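Local coordinates for protein 6-phosphogluconate dehydrogenase, NAD-binding (Mycolicibacterium smegmatis MC2 155, PDB 6SMT) that reduces imines to amines with S enantioselectivity, probably drawing hydride from NADPH, which it binds in a Rossmann-type domain, at residues A79-L84 with A111-N116; S242-S247 with D283-I288. One frame throughout, in Å; residues are numbered along the deposited sequence. Where two conformers were deposited one is given.

Interaction 1: A79-L84 with A111-N116; sequences AVDAIL and AKLVGN. With NDP (NADPH dihydro-nicotinamide-adenine-dinucleotide phosphate), chain L; FMT (formic acid), chain M.
The carboxylate of Asp-81 and the isobutyl end of Leu-113 meet at about a right angle, where two neighbouring helices of the Rossmann-type NADPH-binding domain pack together. Helix 77-87 supplies one side and helix 104-116 the other. One methyl makes the touch: Leu-113 CD1 lies 3.6 Å from Asp-81 CG. It is about as far from OD1 as from OD2, so the methyl lies over the flat face of the carboxylate, not at its edge. In Asp-81, CG is anti to the carbonyl carbon and beside the backbone N (chi1 -69°), which swings the carboxylate over to the other helix. OD1 is hydrogen-bonded to Thr-110, and OD2 has a long, weak ion pair with Arg-106.

One turn further along, Leu-84 points toward Val-114, and the two side chains cross obliquely. Leu-84 CD1 lies 3.8 Å from Val-114 CG2, a plain apolar contact between buried residues. Tyr-121 of strand 120-126 also packs on Val-114. No hydrogen bond joins the two segments.

The far side of helix 77-87 serves the cofactor. Ala-79 CB rests 3.5 Å from C5A of the NADPH adenine, and Ile-83 CD1 lies 3.8 Å from C2A of the same ring. Helix 77-87 thus lies between the adenine and helix 104-116. A formic acid molecule, probably from the crystallisation liquor, sits beside the second methyl of Leu-113. Its O1 accepts a hydrogen bond of 2.7 Å from Asn-116 ND2, with an N-H...O angle of 161°.

Interaction 2: S242-S247 with D283-I288; sequences SSVASS and DEISRI. With NDP (NADPH dihydro-nicotinamide-adenine-dinucleotide phosphate), chain F.
Asp-283 OD2 is gripped by two nitrogens of Arg-287, NE at 2.8 Å and NH2 at 2.9 Å from it. The arginine comes side-on, with OD2 close to the guanidinium plane. NE meets the oxygen nearly along its C-O axis, whereas NH2 comes from the syn side, 25° out of the carboxylate plane. This salt bridge links the loop residue Asp-283 to the 3-10 segment that follows.

Val-244, on helix 241-257, sets one methyl, CG1, against a pair of isoleucine methyls that lie side by side, 3.9 Å from Ile-285 CG2 and 4.0 Å from Ile-288 CD1. Its side chain crosses Ile-285 at about a right angle and Ile-288 at a slant. With chi1 at 69°, CG1 sits between the backbone N and carbonyl carbon. Trp-184 of the second subunit packs on Val-244 and Ile-285, and the bound 2-ethylhexanol touches Ile-285.

The adjacent Ser-243 turns to the cofactor. Its OG donates a 2.6 Å hydrogen bond to O1A of the NADPH diphosphate. Thr-42 of the second subunit also bonds this NADPH. Apolar side chains meet where the helix passes the 3-10 segment, while the hydroxyl of the adjacent residue binds phosphate at the subunit interface.

How the interactions relate
The two interactions lie on opposite sides of the chain's centre. Their centres are 46 Å apart, and their nearest atoms are about 34 Å apart. They come in series along the chain: interaction 1 closes before interaction 2 opens. Interaction 1 joins two helices of the NADPH-binding domain. Interaction 2 joins helix 241-257 to a turn after helix 263-280 in the helical C-terminal domain. The long helix 171-199 lies between them in sequence. Each borders a different NADPH, because the cofactor is shared between subunits. The N-terminal domain of one subunit and the C-terminal domain of the other both bind it, so a complete cofactor site probably depends on the dimer.

Interaction 1: A79-L84 with A111-N116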
ATOM      1  N   ALA B  79      -7.513  -2.964 -27.960  1.00 17.57           N
ATOM      2  CA  ALA B  79      -8.720  -2.172 -28.266  1.00 17.25           C
ATOM      3  C   ALA B  79      -8.321  -0.886 -28.913  1.00 16.67           C
ATOM      4  O   ALA B  79      -8.952  -0.472 -29.908  1.00 18.16           O
ATOM      5  CB  ALA B  79      -9.494  -1.970 -27.021  1.00 17.94           C
ATOM      6  N   VAL B  80      -7.329  -0.132 -28.400  1.00 15.94           N
ATOM      7  CA  VAL B  80      -6.895   1.109 -29.068  1.00 15.50           C
ATOM      8  C   VAL B  80      -6.594   0.854 -30.543  1.00 17.20           C
ATOM      9  O   VAL B  80      -7.044   1.634 -31.363  1.00 17.76           O
ATOM     10  CB  VAL B  80      -5.649   1.712 -28.380  1.00 14.84           C
ATOM     11  CG1 VAL B  80      -5.075   2.898 -29.131  1.00 15.74           C
ATOM     12  CG2 VAL B  80      -5.990   2.134 -26.963  1.00 14.80           C
ATOM     13  N   ASP B  81      -5.791  -0.180 -30.791  1.00 16.85           N
ATOM     14  CA  ASP B  81      -5.280  -0.388 -32.159  1.00 18.53           C
ATOM     15  C   ASP B  81      -6.443  -0.853 -33.061  1.00 19.46           C
ATOM     16  O   ASP B  81      -6.459  -0.429 -34.243  1.00 21.47           O
ATOM     17  CB  ASP B  81      -4.140  -1.374 -32.126  1.00 19.52           C
ATOM     18  CG  ASP B  81      -2.896  -0.788 -31.431  1.00 21.04           C
ATOM     19  OD1 ASP B  81      -2.834   0.470 -31.195  1.00 19.84           O
ATOM     20  OD2 ASP B  81      -1.918  -1.570 -31.223  1.00 20.94           O
ATOM     21  N   ALA B  82      -7.404  -1.567 -32.514  1.00 18.86           N
ATOM     22  CA  ALA B  82      -8.599  -1.958 -33.318  1.00 19.92           C
ATOM     23  C   ALA B  82      -9.411  -0.690 -33.663  1.00 21.62           C
ATOM     24  O   ALA B  82      -9.955  -0.557 -34.831  1.00 21.63           O
ATOM     25  CB  ALA B  82      -9.432  -2.954 -32.583  1.00 21.11           C
ATOM     26  N   ILE B  83      -9.550   0.262 -32.747  1.00 18.24           N
ATOM     27  CA  ILE B  83     -10.277   1.515 -33.019  1.00 18.14           C
ATOM     28  C   ILE B  83      -9.505   2.331 -34.037  1.00 20.81           C
ATOM     29  O   ILE B  83     -10.113   2.850 -34.990  1.00 19.06           O
ATOM     30  CB  ILE B  83     -10.509   2.266 -31.708  1.00 18.75           C
ATOM     31  CG1 ILE B  83     -11.469   1.501 -30.825  1.00 18.39           C
ATOM     32  CG2 ILE B  83     -10.914   3.708 -31.941  1.00 20.02           C
ATOM     33  CD1 ILE B  83     -11.428   1.993 -29.349  1.00 18.91           C
ATOM     34  N   LEU B  84      -8.205   2.478 -33.916  1.00 19.71           N
ATOM     35  CA  LEU B  84      -7.424   3.292 -34.852  1.00 22.53           C
ATOM     36  C   LEU B  84      -7.442   2.588 -36.225  1.00 22.67           C
ATOM     37  O   LEU B  84      -7.555   3.332 -37.226  1.00 25.68           O
ATOM     38  CB  LEU B  84      -6.012   3.438 -34.312  1.00 25.36           C
ATOM     39  CG  LEU B  84      -5.920   4.317 -33.075  1.00 28.05           C
ATOM     40  CD1 LEU B  84      -4.479   4.268 -32.552  1.00 31.49           C
ATOM     41  CD2 LEU B  84      -6.360   5.750 -33.337  1.00 30.56           C
ATOM     42  N   ALA B 111       2.075   4.473 -31.343  1.00 14.64           N
ATOM     43  CA  ALA B 111       2.666   5.700 -31.880  1.00 14.64           C
ATOM     44  C   ALA B 111       2.989   5.526 -33.364  1.00 15.84           C
ATOM     45  O   ALA B 111       2.663   6.393 -34.155  1.00 16.49           O
ATOM     46  CB  ALA B 111       3.886   6.046 -31.089  1.00 14.76           C
ATOM     47  N   LYS B 112       3.526   4.355 -33.705  1.00 16.66           N
ATOM     48  CA  LYS B 112       3.910   4.140 -35.101  1.00 17.64           C
ATOM     49  C   LYS B 112       2.667   3.909 -35.939  1.00 17.97           C
ATOM     50  O   LYS B 112       2.641   4.423 -37.121  1.00 19.97           O
ATOM     51  CB  LYS B 112       4.882   2.980 -35.229  1.00 19.97           C
ATOM     52  CG  LYS B 112       6.281   3.289 -34.704  1.00 24.62           C
ATOM     53  CD  LYS B 112       7.313   2.234 -34.972  1.00 33.85           C
ATOM     54  CE  LYS B 112       8.660   2.515 -34.329  1.00 40.14           C
ATOM     55  NZ  LYS B 112       8.644   2.169 -32.878  1.00 47.09           N
ATOM     56  N   LEU B 113       1.645   3.249 -35.454  1.00 17.54           N
ATOM     57  CA  LEU B 113       0.375   3.119 -36.212  1.00 18.57           C
ATOM     58  C   LEU B 113      -0.209   4.476 -36.538  1.00 18.46           C
ATOM     59  O   LEU B 113      -0.660   4.736 -37.672  1.00 18.96           O
ATOM     60  CB  LEU B 113      -0.648   2.260 -35.475  1.00 20.86           C
ATOM     61  CG  LEU B 113      -0.243   0.803 -35.279  1.00 25.99           C
ATOM     62  CD1 LEU B 113      -1.292   0.029 -34.494  1.00 30.08           C
ATOM     63  CD2 LEU B 113       0.017   0.141 -36.641  1.00 30.37           C
ATOM     64  N   VAL B 114      -0.212   5.378 -35.566  1.00 15.94           N
ATOM     65  CA  VAL B 114      -0.705   6.750 -35.815  1.00 17.25           C
ATOM     66  C   VAL B 114       0.203   7.453 -36.834  1.00 18.50           C
ATOM     67  O   VAL B 114      -0.355   8.197 -37.740  1.00 19.15           O
ATOM     68  CB  VAL B 114      -0.869   7.492 -34.473  1.00 17.22           C
ATOM     69  CG1 VAL B 114      -1.236   8.967 -34.696  1.00 18.27           C
ATOM     70  CG2 VAL B 114      -1.941   6.801 -33.655  1.00 17.00           C
ATOM     71  N   GLY B 115       1.502   7.428 -36.672  1.00 19.41           N
ATOM     72  CA  GLY B 115       2.394   8.127 -37.610  1.00 19.75           C
ATOM     73  C   GLY B 115       2.241   7.559 -39.025  1.00 21.39           C
ATOM     74  O   GLY B 115       2.264   8.345 -39.999  1.00 21.26           O
ATOM     75  N   ASN B 116       1.908   6.297 -39.183  1.00 20.52           N
ATOM     76  CA  ASN B 116       1.775   5.642 -40.518  1.00 21.45           C
ATOM     77  C   ASN B 116       0.652   6.292 -41.298  1.00 24.26           C
ATOM     78  O   ASN B 116       0.671   6.176 -42.569  1.00 24.94           O
ATOM     79  CB  ASN B 116       1.457   4.156 -40.353  1.00 22.66           C
ATOM     80  CG  ASN B 116       2.605   3.302 -39.930  1.00 26.78           C
ATOM     81  OD1 ASN B 116       3.761   3.757 -39.927  1.00 29.16           O
ATOM     82  ND2 ASN B 116       2.246   2.073 -39.512  1.00 26.91           N
TER
HETATM   83  PA  NDP L 301     -12.282  -0.380 -19.042  1.00 15.55           P
HETATM   84  O1A NDP L 301     -10.804  -0.506 -18.816  1.00 16.18           O
HETATM   85  O2A NDP L 301     -13.226  -1.355 -18.411  1.00 17.89           O
HETATM   86  O5B NDP L 301     -12.539  -0.298 -20.605  1.00 17.08           O
HETATM   87  C5B NDP L 301     -13.909  -0.186 -21.032  1.00 18.22           C
HETATM   88  C4B NDP L 301     -13.937   0.570 -22.337  1.00 15.71           C
HETATM   89  O4B NDP L 301     -13.164  -0.126 -23.356  1.00 15.83           O
HETATM   90  C3B NDP L 301     -15.365   0.672 -22.908  1.00 15.67           C
HETATM   91  O3B NDP L 301     -15.533   1.874 -23.637  1.00 16.56           O
HETATM   92  C2B NDP L 301     -15.395  -0.528 -23.831  1.00 16.66           C
HETATM   93  O2B NDP L 301     -16.339  -0.522 -24.898  1.00 17.41           O
HETATM   94  C1B NDP L 301     -14.024  -0.366 -24.456  1.00 16.62           C
HETATM   95  N9A NDP L 301     -13.541  -1.543 -25.169  1.00 18.53           N
HETATM   96  C8A NDP L 301     -13.160  -2.759 -24.650  1.00 18.71           C
HETATM   97  N7A NDP L 301     -12.754  -3.599 -25.573  1.00 20.93           N
HETATM   98  C5A NDP L 301     -12.883  -2.915 -26.771  1.00 21.13           C
HETATM   99  C6A NDP L 301     -12.666  -3.263 -28.129  1.00 22.93           C
HETATM  100  N6A NDP L 301     -12.142  -4.419 -28.526  1.00 28.10           N
HETATM  101  N1A NDP L 301     -12.937  -2.321 -29.058  1.00 23.66           N
HETATM  102  C2A NDP L 301     -13.415  -1.131 -28.683  1.00 22.47           C
HETATM  103  N3A NDP L 301     -13.682  -0.703 -27.444  1.00 21.29           N
HETATM  104  C4A NDP L 301     -13.414  -1.650 -26.537  1.00 19.14           C
HETATM  105  O3  NDP L 301     -12.854   1.059 -18.628  1.00 16.89           O
HETATM  106  PN  NDP L 301     -12.446   2.305 -17.783  1.00 14.94           P
HETATM  107  O1N NDP L 301     -13.247   3.431 -18.263  1.00 15.19           O
HETATM  108  O2N NDP L 301     -12.527   1.959 -16.339  1.00 15.13           O
HETATM  109  O5D NDP L 301     -10.881   2.530 -18.072  1.00 13.61           O
HETATM  110  C5D NDP L 301     -10.430   2.935 -19.360  1.00 14.31           C
HETATM  111  C4D NDP L 301      -8.924   2.995 -19.288  1.00 14.32           C
HETATM  112  O4D NDP L 301      -8.571   4.022 -18.325  1.00 13.72           O
HETATM  113  C3D NDP L 301      -8.210   1.708 -18.854  1.00 13.44           C
HETATM  114  O3D NDP L 301      -7.032   1.451 -19.608  1.00 14.46           O
HETATM  115  C2D NDP L 301      -7.854   1.999 -17.407  1.00 13.44           C
HETATM  116  O2D NDP L 301      -6.724   1.297 -16.898  1.00 14.27           O
HETATM  117  C1D NDP L 301      -7.634   3.489 -17.386  1.00 13.14           C
HETATM  118  N1N NDP L 301      -7.901   4.119 -16.078  1.00 13.61           N
HETATM  119  C2N NDP L 301      -9.104   3.931 -15.451  1.00 13.52           C
HETATM  120  C3N NDP L 301      -9.344   4.426 -14.214  1.00 13.23           C
HETATM  121  C7N NDP L 301     -10.629   4.227 -13.513  1.00 15.26           C
HETATM  122  O7N NDP L 301     -10.697   4.696 -12.354  1.00 16.88           O
HETATM  123  N7N NDP L 301     -11.659   3.624 -14.083  1.00 13.95           N
HETATM  124  C4N NDP L 301      -8.308   5.146 -13.502  1.00 14.64           C
HETATM  125  C5N NDP L 301      -7.077   5.371 -14.232  1.00 14.54           C
HETATM  126  C6N NDP L 301      -6.909   4.915 -15.453  1.00 13.53           C
HETATM  127  P2B NDP L 301     -17.857  -0.983 -24.537  1.00 20.06           P
HETATM  128  O1X NDP L 301     -18.492  -1.193 -25.945  1.00 21.17           O
HETATM  129  O2X NDP L 301     -17.742  -2.307 -23.786  1.00 21.25           O
HETATM  130  O3X NDP L 301     -18.529   0.041 -23.715  1.00 19.90           O
HETATM  131  C   FMT M 302      -1.176   1.540 -39.919  0.55 27.08           C
HETATM  132  O1  FMT M 302      -0.171   0.858 -39.923  0.55 27.37           O
HETATM  133  O2  FMT M 302      -1.277   2.797 -39.556  0.55 27.81           O

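Interaction 2: S242-S247 with D283-I288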
ATOM      1  N   SER B 242      15.334  -9.394   9.869  0.58 13.16           N
ATOM      2  CA  SER B 242      15.116 -10.523  10.799  0.58 13.81           C
ATOM      3  C   SER B 242      13.784 -10.317  11.551  0.58 13.06           C
ATOM      4  O   SER B 242      13.018 -11.252  11.740  0.58 14.13           O
ATOM      5  CB  SER B 242      16.254 -10.697  11.718  0.58 15.00           C
ATOM      6  OG  SER B 242      16.504  -9.555  12.548  0.58 15.83           O
ATOM      7  N   SER B 243      13.468  -9.082  11.915  1.00 13.07           N
ATOM      8  CA  SER B 243      12.212  -8.830  12.623  1.00 12.00           C
ATOM      9  C   SER B 243      11.020  -9.133  11.733  1.00 11.21           C
ATOM     10  O   SER B 243      10.030  -9.755  12.170  1.00 12.20           O
ATOM     11  CB  SER B 243      12.231  -7.372  13.166  1.00 12.83           C
ATOM     12  OG  SER B 243      11.079  -7.165  14.004  1.00 12.97           O
ATOM     13  N   VAL B 244      11.039  -8.655  10.482  1.00 12.42           N
ATOM     14  CA  VAL B 244       9.893  -8.938   9.590  1.00 13.01           C
ATOM     15  C   VAL B 244       9.851 -10.395   9.220  1.00 12.38           C
ATOM     16  O   VAL B 244       8.773 -10.899   8.960  1.00 13.16           O
ATOM     17  CB  VAL B 244       9.779  -7.982   8.411  1.00 17.02           C
ATOM     18  CG1 VAL B 244      10.823  -8.150   7.487  1.00 17.42           C
ATOM     19  CG2 VAL B 244       8.424  -8.111   7.731  1.00 17.04           C
ATOM     20  N   ALA B 245      11.003 -11.072   9.222  1.00 12.70           N
ATOM     21  CA  ALA B 245      10.939 -12.530   8.964  1.00 12.73           C
ATOM     22  C   ALA B 245      10.076 -13.239   9.988  1.00 13.45           C
ATOM     23  O   ALA B 245       9.343 -14.215   9.673  1.00 15.18           O
ATOM     24  CB  ALA B 245      12.339 -13.112   8.955  1.00 13.49           C
ATOM     25  N   SER B 246      10.133 -12.801  11.254  1.00 12.74           N
ATOM     26  CA  SER B 246       9.272 -13.335  12.280  1.00 12.91           C
ATOM     27  C   SER B 246       7.840 -12.866  12.083  1.00 12.05           C
ATOM     28  O   SER B 246       6.889 -13.641  12.085  1.00 13.06           O
ATOM     29  CB  SER B 246       9.771 -12.835  13.617  1.00 15.04           C
ATOM     30  OG  SER B 246       8.871 -13.193  14.625  1.00 21.27           O
ATOM     31  N   SER B 247       7.671 -11.562  11.824  1.00 11.81           N
ATOM     32  CA  SER B 247       6.329 -10.999  11.707  1.00 12.02           C
ATOM     33  C   SER B 247       5.502 -11.621  10.590  1.00 12.08           C
ATOM     34  O   SER B 247       4.329 -11.990  10.766  1.00 11.88           O
ATOM     35  CB  SER B 247       6.432  -9.482  11.557  1.00 11.80           C
ATOM     36  OG  SER B 247       5.087  -8.956  11.602  1.00 13.38           O
ATOM     37  N   ASP B 283      19.956  -5.960   8.383  1.00 16.11           N
ATOM     38  CA  ASP B 283      19.789  -4.760   7.561  1.00 15.38           C
ATOM     39  C   ASP B 283      18.338  -4.240   7.611  1.00 14.75           C
ATOM     40  O   ASP B 283      17.429  -4.950   8.116  1.00 15.26           O
ATOM     41  CB  ASP B 283      20.094  -5.069   6.106  1.00 15.59           C
ATOM     42  CG  ASP B 283      21.559  -5.172   5.762  1.00 19.57           C
ATOM     43  OD1 ASP B 283      22.366  -4.899   6.648  1.00 21.40           O
ATOM     44  OD2 ASP B 283      21.825  -5.492   4.597  1.00 21.24           O
ATOM     45  N   GLU B 284      18.192  -2.980   7.226  1.00 15.75           N
ATOM     46  CA  GLU B 284      16.866  -2.374   7.032  1.00 16.17           C
ATOM     47  C   GLU B 284      16.092  -3.145   5.966  1.00 16.05           C
ATOM     48  O   GLU B 284      16.639  -3.707   5.001  1.00 16.02           O
ATOM     49  CB  GLU B 284      17.095  -0.891   6.712  1.00 18.31           C
ATOM     50  CG  GLU B 284      15.828  -0.054   6.658  1.00 19.42           C
ATOM     51  CD  GLU B 284      15.119   0.315   7.919  1.00 28.07           C
ATOM     52  OE1 GLU B 284      15.657   0.087   8.964  1.00 25.23           O
ATOM     53  OE2 GLU B 284      14.031   0.914   7.766  1.00 36.63           O
ATOM     54  N   ILE B 285      14.763  -3.030   6.034  1.00 16.13           N
ATOM     55  CA  ILE B 285      13.852  -3.694   5.104  1.00 17.04           C
ATOM     56  C   ILE B 285      14.008  -3.194   3.689  1.00 16.74           C
ATOM     57  O   ILE B 285      13.548  -3.872   2.751  1.00 17.69           O
ATOM     58  CB  ILE B 285      12.405  -3.658   5.735  1.00 18.01           C
ATOM     59  CG1 ILE B 285      11.982  -2.278   6.150  1.00 21.50           C
ATOM     60  CG2 ILE B 285      12.281  -4.594   6.962  1.00 20.06           C
ATOM     61  CD1 ILE B 285      11.690  -1.432   4.982  1.00 22.19           C
ATOM     62  N   SER B 286      14.730  -2.106   3.405  1.00 16.91           N
ATOM     63  CA  SER B 286      15.140  -1.646   2.074  1.00 17.38           C
ATOM     64  C   SER B 286      15.947  -2.689   1.296  1.00 16.86           C
ATOM     65  O   SER B 286      15.949  -2.727   0.095  1.00 17.78           O
ATOM     66  CB  SER B 286      15.913  -0.360   2.205  1.00 19.94           C
ATOM     67  OG  SER B 286      17.003  -0.546   3.116  1.00 19.23           O
ATOM     68  N   ARG B 287      16.588  -3.625   1.965  1.00 16.10           N
ATOM     69  CA  ARG B 287      17.384  -4.661   1.298  1.00 16.06           C
ATOM     70  C   ARG B 287      16.503  -5.720   0.676  1.00 15.93           C
ATOM     71  O   ARG B 287      16.974  -6.430  -0.206  1.00 18.07           O
ATOM     72  CB  ARG B 287      18.235  -5.332   2.372  1.00 17.33           C
ATOM     73  CG  ARG B 287      19.145  -6.442   1.906  1.00 19.32           C
ATOM     74  CD  ARG B 287      20.270  -5.988   1.081  1.00 19.37           C
ATOM     75  NE  ARG B 287      21.362  -5.510   1.884  1.00 20.26           N
ATOM     76  CZ  ARG B 287      22.590  -5.187   1.437  1.00 24.47           C
ATOM     77  NH1 ARG B 287      22.843  -5.159   0.129  1.00 26.68           N
ATOM     78  NH2 ARG B 287      23.506  -4.822   2.326  1.00 23.14           N
ATOM     79  N   ILE B 288      15.276  -5.933   1.137  1.00 15.38           N
ATOM     80  CA  ILE B 288      14.482  -7.158   0.782  1.00 14.31           C
ATOM     81  C   ILE B 288      14.324  -7.256  -0.731  1.00 15.59           C
ATOM     82  O   ILE B 288      14.377  -8.383  -1.291  1.00 16.13           O
ATOM     83  CB  ILE B 288      13.149  -7.175   1.536  1.00 15.55           C
ATOM     84  CG1 ILE B 288      13.360  -7.387   3.042  1.00 16.52           C
ATOM     85  CG2 ILE B 288      12.207  -8.277   0.986  1.00 16.23           C
ATOM     86  CD1 ILE B 288      12.123  -6.978   3.874  1.00 16.91           C
TER
HETATM   87  PA  NDP F 301      13.201  -6.762  16.880  1.00 10.76           P
HETATM   88  O1A NDP F 301      11.834  -7.129  16.501  1.00 11.39           O
HETATM   89  O2A NDP F 301      14.320  -6.950  15.917  1.00 13.52           O
HETATM   90  O5B NDP F 301      13.553  -7.528  18.197  1.00 11.88           O
HETATM   91  C5B NDP F 301      14.899  -7.392  18.774  1.00 12.47           C
HETATM   92  C4B NDP F 301      14.815  -7.465  20.267  1.00 11.57           C
HETATM   93  O4B NDP F 301      14.287  -8.760  20.686  1.00 10.64           O
HETATM   94  C3B NDP F 301      16.205  -7.334  20.934  1.00 11.08           C
HETATM   95  O3B NDP F 301      16.039  -6.705  22.194  1.00 12.34           O
HETATM   96  C2B NDP F 301      16.595  -8.796  21.082  1.00 10.49           C
HETATM   97  O2B NDP F 301      17.588  -9.070  22.031  1.00 11.16           O
HETATM   98  C1B NDP F 301      15.249  -9.337  21.540  1.00 10.43           C
HETATM   99  N9A NDP F 301      15.123 -10.780  21.487  1.00 11.20           N
HETATM  100  C8A NDP F 301      15.088 -11.584  20.362  1.00 13.46           C
HETATM  101  N7A NDP F 301      15.003 -12.874  20.666  1.00 13.21           N
HETATM  102  C5A NDP F 301      15.088 -12.921  22.032  1.00 12.90           C
HETATM  103  C6A NDP F 301      15.088 -13.963  22.997  1.00 15.02           C
HETATM  104  N6A NDP F 301      14.950 -15.253  22.665  1.00 20.49           N
HETATM  105  N1A NDP F 301      15.221 -13.633  24.288  1.00 14.88           N
HETATM  106  C2A NDP F 301      15.341 -12.343  24.632  1.00 15.92           C
HETATM  107  N3A NDP F 301      15.286 -11.280  23.835  1.00 13.57           N
HETATM  108  C4A NDP F 301      15.177 -11.625  22.560  1.00 11.55           C
HETATM  109  O3  NDP F 301      13.322  -5.244  17.431  1.00 12.75           O
HETATM  110  PN  NDP F 301      12.498  -3.905  17.340  1.00 11.73           P
HETATM  111  O1N NDP F 301      12.987  -3.055  18.440  1.00 12.41           O
HETATM  112  O2N NDP F 301      12.598  -3.427  15.947  1.00 12.71           O
HETATM  113  O5D NDP F 301      11.003  -4.327  17.527  1.00 11.03           O
HETATM  114  C5D NDP F 301      10.529  -4.870  18.794  1.00 12.03           C
HETATM  115  C4D NDP F 301       9.062  -5.171  18.639  1.00 10.95           C
HETATM  116  O4D NDP F 301       8.368  -3.920  18.353  1.00 10.74           O
HETATM  117  C3D NDP F 301       8.710  -6.124  17.506  1.00 10.76           C
HETATM  118  O3D NDP F 301       7.744  -7.088  17.929  1.00 11.27           O
HETATM  119  C2D NDP F 301       8.234  -5.214  16.398  1.00 10.65           C
HETATM  120  O2D NDP F 301       7.293  -5.802  15.506  1.00 11.44           O
HETATM  121  C1D NDP F 301       7.583  -4.083  17.210  1.00 10.94           C
HETATM  122  N1N NDP F 301       7.548  -2.814  16.453  1.00 11.20           N
HETATM  123  C2N NDP F 301       8.700  -2.274  15.945  1.00 11.58           C
HETATM  124  C3N NDP F 301       8.678  -1.121  15.205  1.00 12.42           C
HETATM  125  C7N NDP F 301       9.907  -0.578  14.630  1.00 13.73           C
HETATM  126  O7N NDP F 301       9.762   0.452  13.918  1.00 16.44           O
HETATM  127  N7N NDP F 301      11.122  -1.047  14.847  1.00 13.66           N
HETATM  128  C4N NDP F 301       7.387  -0.489  14.906  1.00 13.50           C
HETATM  129  C5N NDP F 301       6.262  -1.074  15.530  1.00 12.84           C
HETATM  130  C6N NDP F 301       6.353  -2.170  16.263  1.00 11.77           C
HETATM  131  P2B NDP F 301      19.149  -8.882  21.552  1.00 12.20           P
HETATM  132  O1X NDP F 301      19.428  -7.386  21.516  1.00 12.78           O
HETATM  133  O2X NDP F 301      19.900  -9.595  22.606  1.00 12.51           O
HETATM  134  O3X NDP F 301      19.294  -9.524  20.176  1.00 13.65           O